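Side-chain contacts in L-amino acid deaminase (Proteus vulgaris, PDB 5I39), which binds FAD and probably catalyses the oxidative deamination of L-amino acids as a membrane-bound flavoprotein oxidoreductase: residues A[101-106]-A[112-117]; A[220-223]-A[228-231]; A[254-259]-A[355-360]; A[84-89]-A[151-156]. All coordinates share one frame; numbering follows the deposited sequence. Where two conformers were deposited one is given.

Contact 1 of 4, residues A[101-106]-A[112-117]; sequences HRWREM and IDTTYR
Trp103 and Tyr116 bring the two segments close, with their CA atoms 6.9 Å apart. Met106, a selenomethionine, stands near Thr114 a little further on. Segment 101-106 takes in residues of helix 90-103, and segment 112-117 is the loop that leads into strand 117-123. The main touch is a CH-pi contact. Trp103 CB sits over the face of the Tyr116 ring, 3.4 Å from its centroid and 14° off the normal. Tyr116 CG is anti to its backbone N (chi1 -169°), which lays the ring against Trp103 CB. The five-membered ring of Trp103 and the Tyr116 ring tilt by only 24°, but they are slid apart and barely overlap. Thr114 OG1 lies at the edge of the indole, 4.1 Å from Trp103 CZ3. The same oxygen accepts from Tyr116 N at 3.0 Å in an ST turn and also bonds Asn107. Met106 CG packs on Thr114 CG2 at 3.9 Å. At the outer end, one water joins Arg104 NH1 (3.0 Å) to Tyr116 OH (2.8 Å), and Arg104 also pairs with Asp180. The direct contact is thus apolar and aromatic. The Trp103 NE1 bond to Met377 O probably helps to hold the turn of the indole, whose side chain lies about 7 Å from the FAD. The phenol is held by packing and by a water at its hydroxyl.

Contact 2 of 4, residues A[220-223]-A[228-231]; sequences ISDV and GAIK
Val223 and Ile230 form a hydrogen-bonded antiparallel pair. Val223 N gives to Ile230 O at 2.9 Å, and Ile230 N returns to Val223 O at 2.9 Å. Their side chains share one face of the sheet, where Val223 CB meets Ile230 CG2 at 3.9 Å. Asp222 and Lys231 are the next pair, non-hydrogen-bonded, with CA atoms 4.4 Å apart. Their side chains lie side by side on the other face and point the same way. Asp222 OD2 rests near Lys231 CG at 3.7 Å. The lysine chain runs extended and bends only at its last torsion (chi4 -73°). Lys231 NZ stays 4.8 Å from Asp222 OD2, too far for direct pairing. Two waters fill the link: one joins Asp222 OD1 to Lys231 NZ, the other joins Asp222 OD2 to Lys231 NZ. Ser221 OG also donates to Asp222 OD1, at 2.7 Å, and reaches it on the anti side of the carboxylate. Further out, Ser221 and Asp222 both face Glu214 of strand 210-216, a classic beta bulge in strand 219-225. The hairpin belongs to a three-stranded antiparallel sheet, with 219-225 in the middle. Val223 and Ile230 lean on Val41 of strand 40-43, and Val223 is about 7 Å from the FAD. The two faces therefore differ in kind. One is apolar and packs inward, while the other carries opposite charges that probably attract through water rather than by contact.

Contact 3 of 4, residues A[254-259]-A[355-360]; sequences VPTLPA and NPIISE
Ile357 pushes its CD1 methyl against Val254 CG1 at 3.7 Å. The two side chains meet at a slant. CD1 is the one atom of Ile357 that comes this near. It gets there because the chain is stretched out, with CG1 anti to the carbonyl carbon (chi1 -62°) and CD1 anti to CA (chi2 172°). Ile357 CD1 also sits 3.9 Å from Pro255 O and 4.3 Å from Pro255 CD. Thr256 CG2 lies just beyond, 4.4 Å from Ile357 CD1. Three consecutive residues of 254-259 therefore border one methyl group. Pro255 O is buried here with no polar partner in the model. The contact sets the loop leading into strand 257-266 of the large mixed sheet against strand 357-360. That strand is an outermost one of the mixed sheet that also holds strand 40-43, which leads into the probable Rossmann-type dinucleotide loop of this FAD-dependent oxidoreductase fold. Backbone bonds tie Ile357 to Thr371 within that sheet, and Leu257 to Ile350 in the large one. Ile369 of strand 367-371 touches both Val254 and Ile357, and Ala372 touches both Thr256 and Ile357. Pro255 also packs on Phe408, the last residue of the chain, and Val254 O is taken by Arg244 NH1.

Contact 4 of 4, residues A[84-89]-A[151-156]; sequences ISYKMP and FKTRII
A type II beta turn from Ser85 to Met88 meets the start of strand 153-156, chiefly through Tyr86 and Thr153. The turn is closed by Met88 N bonding to Ser85 O at 3.0 Å. Lys87 takes its third position with a positive phi of 65°, as this turn type expects. Thr153 CG2 approaches the edge of the Tyr86 ring, near its plane, 3.8 Å from both CD1 and CE1. With Thr153 OG1 anti to the carbonyl carbon (chi1 -58°), CG2 stands anti to the backbone N and meets the phenol. Thr153 OG1 is left for a water. That water lies 2.7 Å from Thr153 OG1 and 2.8 Å from Ser85 OG, and it also sits near the plane of the Tyr86 ring. It ties the two hydroxyls together where they do not meet directly. Ser85 OG lies at the rim of Phe151, 4.4 Å from CE1. One face of the Phe151 ring covers Thr153 N, so the ring folds back over its own chain. The polar part of the contact is thus a single water bridge beside an aromatic edge. Ser85 N bonds Glu178 of strand 175-178, and that residue also touches Tyr86 and Thr153. Helix 128-143 supplies Val134 against Tyr86 and Arg141 against Phe151, while Phe93, His96 and Lys100 of helix 90-103 pack around Ser85.

How the contacts relate
Contacts 1, 3 and 4 are buried, while contact 2 is only partly buried and lies far from the chain's centre. Contact 2 alone is a true strand pairing with direct backbone bonds. Contact 1 relies on aromatic packing and contact 3 on aliphatic methyls. Contact 4 mixes a methyl-to-ring touch with a water bridge. Waters also link polar ends in contacts 1 and 2, but in contact 2 they join opposite charges. Contacts 3 and 4 reach the same large sheet and touch at Asn355 and Pro89. Helix 90-103 holds part of contact 1 and also packs on segments of contacts 3 and 4. Contact 1 falls within the loop closed by contact 4.

Contact 1 of 4, residues A[101-106]-A[112-117]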
# COMPACT_ATOMS: atom_id res chain seq x y z
N HIS A 101 10.76 0.21 7.58
CA HIS A 101 11.30 0.58 8.89
C HIS A 101 10.21 1.19 9.78
O HIS A 101 10.12 0.88 10.97
CB HIS A 101 12.45 1.55 8.70
CG HIS A 101 13.14 1.95 9.97
ND1 HIS A 101 13.02 3.21 10.51
CD2 HIS A 101 13.94 1.25 10.80
CE1 HIS A 101 13.73 3.27 11.62
NE2 HIS A 101 14.30 2.09 11.82
N ARG A 102 9.38 2.04 9.19
CA ARG A 102 8.26 2.64 9.91
C ARG A 102 7.14 1.65 10.18
O ARG A 102 6.53 1.68 11.24
CB ARG A 102 7.78 3.86 9.15
CG ARG A 102 8.85 4.93 9.19
CD ARG A 102 8.51 6.13 8.39
NE ARG A 102 9.60 7.09 8.43
CZ ARG A 102 9.48 8.37 8.09
NH1 ARG A 102 8.31 8.86 7.69
NH2 ARG A 102 10.54 9.17 8.16
N TRP A 103 6.88 0.74 9.24
CA TRP A 103 5.95 -0.34 9.54
C TRP A 103 6.43 -1.21 10.70
O TRP A 103 5.61 -1.65 11.51
CB TRP A 103 5.65 -1.19 8.31
CG TRP A 103 4.55 -0.60 7.47
CD1 TRP A 103 4.68 0.05 6.28
CD2 TRP A 103 3.16 -0.58 7.80
NE1 TRP A 103 3.45 0.47 5.84
CE2 TRP A 103 2.50 0.10 6.75
CE3 TRP A 103 2.40 -1.07 8.87
CZ2 TRP A 103 1.11 0.29 6.74
CZ3 TRP A 103 1.03 -0.88 8.86
CH2 TRP A 103 0.39 -0.20 7.80
N ARG A 104 7.74 -1.42 10.82
CA ARG A 104 8.28 -2.14 11.98
C ARG A 104 8.04 -1.44 13.32
O ARG A 104 8.13 -2.07 14.37
CB ARG A 104 9.78 -2.41 11.80
CG ARG A 104 10.07 -3.47 10.75
CD ARG A 104 11.52 -3.90 10.76
NE ARG A 104 12.45 -2.91 10.20
CZ ARG A 104 12.83 -2.82 8.92
NH1 ARG A 104 12.30 -3.61 8.00
NH2 ARG A 104 13.73 -1.92 8.57
N GLU A 105 7.77 -0.13 13.29
CA GLU A 105 7.38 0.63 14.47
C GLU A 105 5.87 0.69 14.70
O GLU A 105 5.43 1.23 15.72
CB GLU A 105 7.88 2.08 14.32
CG GLU A 105 9.39 2.21 14.16
CD GLU A 105 9.86 3.59 13.74
OE1 GLU A 105 9.05 4.39 13.23
OE2 GLU A 105 11.06 3.87 13.89
N MSE A 106 5.06 0.18 13.78
CA MSE A 106 3.63 0.53 13.74
C MSE A 106 2.81 -0.09 14.84
O MSE A 106 1.97 0.60 15.42
CB MSE A 106 3.01 0.20 12.38
CG MSE A 106 1.72 0.99 12.13
SE MSE A 106 2.04 2.90 11.81
CE MSE A 106 2.86 2.71 10.03
N ILE A 112 -2.00 -1.57 19.07
CA ILE A 112 -2.97 -2.55 18.61
C ILE A 112 -2.33 -3.20 17.39
O ILE A 112 -1.71 -2.52 16.56
CB ILE A 112 -4.31 -1.90 18.22
CG1 ILE A 112 -4.94 -1.23 19.46
CG2 ILE A 112 -5.27 -2.93 17.63
CD1 ILE A 112 -6.17 -0.40 19.19
N ASP A 113 -2.49 -4.51 17.27
CA ASP A 113 -1.87 -5.28 16.19
C ASP A 113 -2.46 -4.87 14.84
O ASP A 113 -3.64 -5.08 14.58
CB ASP A 113 -2.08 -6.77 16.46
CG ASP A 113 -1.29 -7.68 15.53
OD1 ASP A 113 -0.52 -7.19 14.66
OD2 ASP A 113 -1.44 -8.91 15.69
N THR A 114 -1.62 -4.32 13.97
CA THR A 114 -2.02 -3.98 12.60
C THR A 114 -2.01 -5.18 11.67
O THR A 114 -2.47 -5.06 10.53
CB THR A 114 -1.07 -2.93 11.99
OG1 THR A 114 0.25 -3.49 11.88
CG2 THR A 114 -1.03 -1.66 12.84
N THR A 115 -1.48 -6.31 12.16
CA THR A 115 -1.04 -7.51 11.41
C THR A 115 0.33 -7.38 10.76
O THR A 115 0.81 -8.35 10.17
CB THR A 115 -2.06 -8.10 10.40
OG1 THR A 115 -2.18 -7.25 9.25
CG2 THR A 115 -3.40 -8.35 11.05
N TYR A 116 0.99 -6.23 10.88
CA TYR A 116 2.32 -6.11 10.30
C TYR A 116 3.27 -7.10 10.96
O TYR A 116 3.31 -7.20 12.20
CB TYR A 116 2.92 -4.71 10.40
CG TYR A 116 4.18 -4.60 9.55
CD1 TYR A 116 4.09 -4.46 8.17
CD2 TYR A 116 5.45 -4.68 10.11
CE1 TYR A 116 5.21 -4.39 7.37
CE2 TYR A 116 6.59 -4.60 9.32
CZ TYR A 116 6.47 -4.45 7.95
OH TYR A 116 7.57 -4.34 7.14
N ARG A 117 4.02 -7.83 10.13
CA ARG A 117 5.04 -8.76 10.58
C ARG A 117 6.28 -8.58 9.72
O ARG A 117 6.17 -8.35 8.52
CB ARG A 117 4.57 -10.21 10.44
CG ARG A 117 3.32 -10.57 11.23
CD ARG A 117 3.59 -10.66 12.72
NE ARG A 117 2.39 -11.05 13.46
CZ ARG A 117 1.43 -10.23 13.89
NH1 ARG A 117 1.51 -8.92 13.68
NH2 ARG A 117 0.39 -10.72 14.55
O HOH W 1 9.92 -5.40 8.12

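Contact 2 of 4, residues A[220-223]-A[228-231]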
# COMPACT_ATOMS: atom_id res chain seq x y z
N ILE A 220 -7.19 28.76 -1.55
CA ILE A 220 -8.32 27.84 -1.36
C ILE A 220 -9.12 28.34 -0.16
O ILE A 220 -8.54 28.72 0.85
CB ILE A 220 -7.86 26.38 -1.17
CG1 ILE A 220 -7.18 25.88 -2.45
CG2 ILE A 220 -9.04 25.48 -0.83
CD1 ILE A 220 -6.36 24.61 -2.28
N SER A 221 -10.44 28.36 -0.30
CA SER A 221 -11.35 28.75 0.78
C SER A 221 -12.23 27.62 1.28
O SER A 221 -12.61 27.62 2.45
CB SER A 221 -12.23 29.93 0.35
OG SER A 221 -13.15 29.55 -0.65
N ASP A 222 -12.59 26.68 0.41
CA ASP A 222 -13.51 25.61 0.76
C ASP A 222 -13.21 24.35 -0.02
O ASP A 222 -12.75 24.41 -1.15
CB ASP A 222 -14.96 25.98 0.44
CG ASP A 222 -15.43 27.21 1.16
OD1 ASP A 222 -15.18 28.33 0.65
OD2 ASP A 222 -16.03 27.07 2.25
N VAL A 223 -13.51 23.21 0.60
CA VAL A 223 -13.76 21.98 -0.13
C VAL A 223 -15.28 21.82 -0.15
O VAL A 223 -15.93 21.85 0.89
CB VAL A 223 -13.08 20.77 0.52
CG1 VAL A 223 -13.48 19.47 -0.18
CG2 VAL A 223 -11.57 20.94 0.46
N GLY A 228 -22.29 19.71 1.73
CA GLY A 228 -21.96 21.11 2.03
C GLY A 228 -20.47 21.40 1.99
O GLY A 228 -19.65 20.51 1.73
N ALA A 229 -20.13 22.65 2.27
CA ALA A 229 -18.76 23.14 2.16
C ALA A 229 -18.06 23.17 3.52
O ALA A 229 -18.68 23.53 4.52
CB ALA A 229 -18.74 24.52 1.53
N ILE A 230 -16.78 22.79 3.53
CA ILE A 230 -15.94 22.94 4.72
C ILE A 230 -14.86 23.99 4.41
O ILE A 230 -14.18 23.91 3.38
CB ILE A 230 -15.36 21.58 5.21
CG1 ILE A 230 -14.44 21.78 6.42
CG2 ILE A 230 -14.65 20.81 4.10
CD1 ILE A 230 -14.31 20.54 7.28
N LYS A 231 -14.73 24.97 5.30
CA LYS A 231 -13.72 26.01 5.14
C LYS A 231 -12.32 25.47 5.42
O LYS A 231 -12.09 24.83 6.45
CB LYS A 231 -14.01 27.18 6.08
CG LYS A 231 -15.30 27.92 5.77
CD LYS A 231 -15.54 29.03 6.78
CE LYS A 231 -16.83 29.78 6.50
NZ LYS A 231 -16.75 30.66 5.30
O HOH W 2 -15.43 30.35 2.78
O HOH W 3 -18.01 28.76 3.49

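Contact 3 of 4, residues A[254-259]-A[355-360]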
# COMPACT_ATOMS: atom_id res chain seq x y z
N VAL A 254 -3.45 14.63 -14.43
CA VAL A 254 -2.65 13.70 -13.63
C VAL A 254 -2.51 12.44 -14.49
O VAL A 254 -3.50 11.72 -14.66
CB VAL A 254 -3.32 13.36 -12.28
CG1 VAL A 254 -2.45 12.43 -11.45
CG2 VAL A 254 -3.59 14.64 -11.50
N PRO A 255 -1.31 12.18 -15.07
CA PRO A 255 -1.17 10.99 -15.90
C PRO A 255 -1.13 9.70 -15.08
O PRO A 255 -0.13 9.39 -14.43
CB PRO A 255 0.14 11.23 -16.65
CG PRO A 255 0.94 12.07 -15.72
CD PRO A 255 -0.03 12.89 -14.91
N THR A 256 -2.26 9.00 -15.09
CA THR A 256 -2.33 7.64 -14.57
C THR A 256 -3.07 6.81 -15.60
O THR A 256 -3.89 7.33 -16.37
CB THR A 256 -3.05 7.54 -13.21
OG1 THR A 256 -4.40 8.00 -13.31
CG2 THR A 256 -2.31 8.35 -12.15
N LEU A 257 -2.74 5.52 -15.64
CA LEU A 257 -3.53 4.57 -16.40
C LEU A 257 -3.93 3.39 -15.51
O LEU A 257 -3.19 3.03 -14.58
CB LEU A 257 -2.80 4.10 -17.66
CG LEU A 257 -2.77 5.11 -18.82
CD1 LEU A 257 -1.83 4.62 -19.91
CD2 LEU A 257 -4.15 5.38 -19.40
N PRO A 258 -5.13 2.82 -15.76
CA PRO A 258 -5.61 1.73 -14.93
C PRO A 258 -4.78 0.45 -15.03
O PRO A 258 -4.22 0.14 -16.09
CB PRO A 258 -7.03 1.48 -15.45
CG PRO A 258 -7.42 2.74 -16.12
CD PRO A 258 -6.16 3.24 -16.73
N ALA A 259 -4.71 -0.28 -13.92
CA ALA A 259 -4.18 -1.63 -13.89
C ALA A 259 -5.08 -2.43 -12.97
O ALA A 259 -5.69 -1.87 -12.05
CB ALA A 259 -2.75 -1.65 -13.41
N ASN A 355 6.22 5.14 -10.87
CA ASN A 355 6.56 5.72 -9.57
C ASN A 355 5.42 6.60 -9.08
O ASN A 355 4.59 7.04 -9.88
CB ASN A 355 7.87 6.50 -9.66
CG ASN A 355 9.05 5.61 -10.00
OD1 ASN A 355 9.07 4.42 -9.66
ND2 ASN A 355 10.04 6.17 -10.67
N PRO A 356 5.36 6.88 -7.76
CA PRO A 356 4.24 7.65 -7.21
C PRO A 356 4.14 9.09 -7.70
O PRO A 356 5.11 9.64 -8.24
CB PRO A 356 4.51 7.64 -5.70
CG PRO A 356 5.35 6.43 -5.47
CD PRO A 356 6.23 6.38 -6.68
N ILE A 357 2.96 9.67 -7.52
CA ILE A 357 2.77 11.11 -7.67
C ILE A 357 2.50 11.66 -6.27
O ILE A 357 1.43 11.45 -5.70
CB ILE A 357 1.67 11.48 -8.68
CG1 ILE A 357 2.05 10.94 -10.07
CG2 ILE A 357 1.49 12.99 -8.73
CD1 ILE A 357 0.97 11.07 -11.13
N ILE A 358 3.51 12.34 -5.74
CA ILE A 358 3.47 12.95 -4.41
C ILE A 358 3.99 14.35 -4.66
O ILE A 358 5.19 14.54 -4.82
CB ILE A 358 4.38 12.21 -3.40
CG1 ILE A 358 4.03 10.72 -3.32
CG2 ILE A 358 4.25 12.86 -2.02
CD1 ILE A 358 5.15 9.87 -2.75
N SER A 359 3.09 15.33 -4.75
CA SER A 359 3.44 16.57 -5.43
C SER A 359 2.60 17.76 -5.03
O SER A 359 1.42 17.63 -4.72
CB SER A 359 3.29 16.36 -6.94
OG SER A 359 3.82 17.44 -7.69
N GLU A 360 3.23 18.94 -5.10
CA GLU A 360 2.50 20.19 -5.15
C GLU A 360 1.80 20.31 -6.50
O GLU A 360 2.15 19.63 -7.47
CB GLU A 360 3.43 21.38 -4.97
CG GLU A 360 4.14 21.42 -3.63
CD GLU A 360 4.98 22.67 -3.46
OE1 GLU A 360 4.41 23.78 -3.45
OE2 GLU A 360 6.22 22.55 -3.33

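Contact 4 of 4, residues A[84-89]-A[151-156]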
# COMPACT_ATOMS: atom_id res chain seq x y z
N ILE A 84 7.93 -4.58 0.45
CA ILE A 84 9.22 -4.99 -0.10
C ILE A 84 9.95 -3.82 -0.74
O ILE A 84 9.32 -2.89 -1.25
CB ILE A 84 9.08 -6.16 -1.12
CG1 ILE A 84 8.44 -5.72 -2.45
CG2 ILE A 84 8.31 -7.31 -0.49
CD1 ILE A 84 8.44 -6.80 -3.52
N SER A 85 11.28 -3.89 -0.70
CA SER A 85 12.13 -3.01 -1.51
C SER A 85 12.76 -3.73 -2.70
O SER A 85 13.45 -3.08 -3.49
CB SER A 85 13.24 -2.41 -0.64
OG SER A 85 14.11 -3.42 -0.16
N TYR A 86 12.51 -5.03 -2.85
CA TYR A 86 13.18 -5.86 -3.87
C TYR A 86 13.00 -5.29 -5.27
O TYR A 86 11.88 -5.02 -5.69
CB TYR A 86 12.64 -7.29 -3.83
CG TYR A 86 13.57 -8.35 -4.38
CD1 TYR A 86 14.81 -8.58 -3.79
CD2 TYR A 86 13.19 -9.18 -5.44
CE1 TYR A 86 15.66 -9.57 -4.26
CE2 TYR A 86 14.03 -10.17 -5.92
CZ TYR A 86 15.26 -10.35 -5.33
OH TYR A 86 16.10 -11.34 -5.78
N LYS A 87 14.13 -5.11 -5.97
CA LYS A 87 14.20 -4.57 -7.34
C LYS A 87 13.74 -3.12 -7.49
O LYS A 87 13.62 -2.63 -8.61
CB LYS A 87 13.45 -5.47 -8.34
CG LYS A 87 14.08 -6.82 -8.59
CD LYS A 87 13.32 -7.55 -9.69
CE LYS A 87 14.05 -8.78 -10.18
NZ LYS A 87 13.33 -9.46 -11.29
N MSE A 88 13.50 -2.40 -6.40
CA MSE A 88 13.03 -1.02 -6.54
C MSE A 88 14.14 -0.17 -7.13
O MSE A 88 15.29 -0.29 -6.72
CB MSE A 88 12.57 -0.39 -5.23
CG MSE A 88 11.29 -1.03 -4.67
SE MSE A 88 9.73 -0.77 -5.83
CE MSE A 88 9.15 -2.65 -5.85
N PRO A 89 13.80 0.69 -8.09
CA PRO A 89 14.81 1.60 -8.63
C PRO A 89 15.18 2.67 -7.61
O PRO A 89 14.51 2.82 -6.58
CB PRO A 89 14.10 2.21 -9.84
CG PRO A 89 12.67 2.21 -9.45
CD PRO A 89 12.48 0.93 -8.69
N PHE A 151 20.43 -2.77 5.44
CA PHE A 151 19.89 -3.46 4.28
C PHE A 151 20.02 -4.96 4.55
O PHE A 151 21.08 -5.40 5.01
CB PHE A 151 20.72 -3.03 3.07
CG PHE A 151 20.25 -3.55 1.73
CD1 PHE A 151 18.91 -3.50 1.35
CD2 PHE A 151 21.19 -4.00 0.81
CE1 PHE A 151 18.52 -3.93 0.09
CE2 PHE A 151 20.80 -4.43 -0.45
CZ PHE A 151 19.47 -4.39 -0.81
N LYS A 152 18.96 -5.72 4.29
CA LYS A 152 18.90 -7.14 4.68
C LYS A 152 18.50 -8.09 3.55
O LYS A 152 17.98 -9.17 3.79
CB LYS A 152 17.98 -7.31 5.90
CG LYS A 152 18.47 -6.52 7.11
CD LYS A 152 18.14 -7.15 8.45
CE LYS A 152 18.97 -6.54 9.58
NZ LYS A 152 20.12 -7.39 9.99
N THR A 153 18.83 -7.71 2.32
CA THR A 153 18.53 -8.51 1.14
C THR A 153 19.80 -9.14 0.61
O THR A 153 20.82 -8.47 0.45
CB THR A 153 17.87 -7.64 0.08
OG1 THR A 153 16.69 -7.07 0.65
CG2 THR A 153 17.49 -8.45 -1.15
N ARG A 154 19.73 -10.44 0.31
CA ARG A 154 20.91 -11.19 -0.09
C ARG A 154 20.52 -12.48 -0.78
O ARG A 154 19.39 -12.97 -0.62
CB ARG A 154 21.78 -11.48 1.14
CG ARG A 154 21.08 -12.25 2.24
CD ARG A 154 21.90 -12.27 3.53
NE ARG A 154 21.06 -12.78 4.61
CZ ARG A 154 20.81 -14.07 4.85
NH1 ARG A 154 21.41 -15.04 4.16
NH2 ARG A 154 19.98 -14.40 5.84
N ILE A 155 21.45 -13.02 -1.55
CA ILE A 155 21.24 -14.26 -2.29
C ILE A 155 21.50 -15.45 -1.37
O ILE A 155 22.53 -15.49 -0.68
CB ILE A 155 22.17 -14.34 -3.53
CG1 ILE A 155 21.90 -13.18 -4.50
CG2 ILE A 155 22.06 -15.68 -4.24
CD1 ILE A 155 20.56 -13.20 -5.21
N ILE A 156 20.59 -16.42 -1.38
CA ILE A 156 20.73 -17.63 -0.57
C ILE A 156 20.65 -18.91 -1.38
O ILE A 156 20.03 -18.97 -2.45
CB ILE A 156 19.71 -17.67 0.60
CG1 ILE A 156 18.26 -17.74 0.09
CG2 ILE A 156 19.93 -16.48 1.52
CD1 ILE A 156 17.25 -18.01 1.19
O HOH W 4 15.09 -5.85 -1.11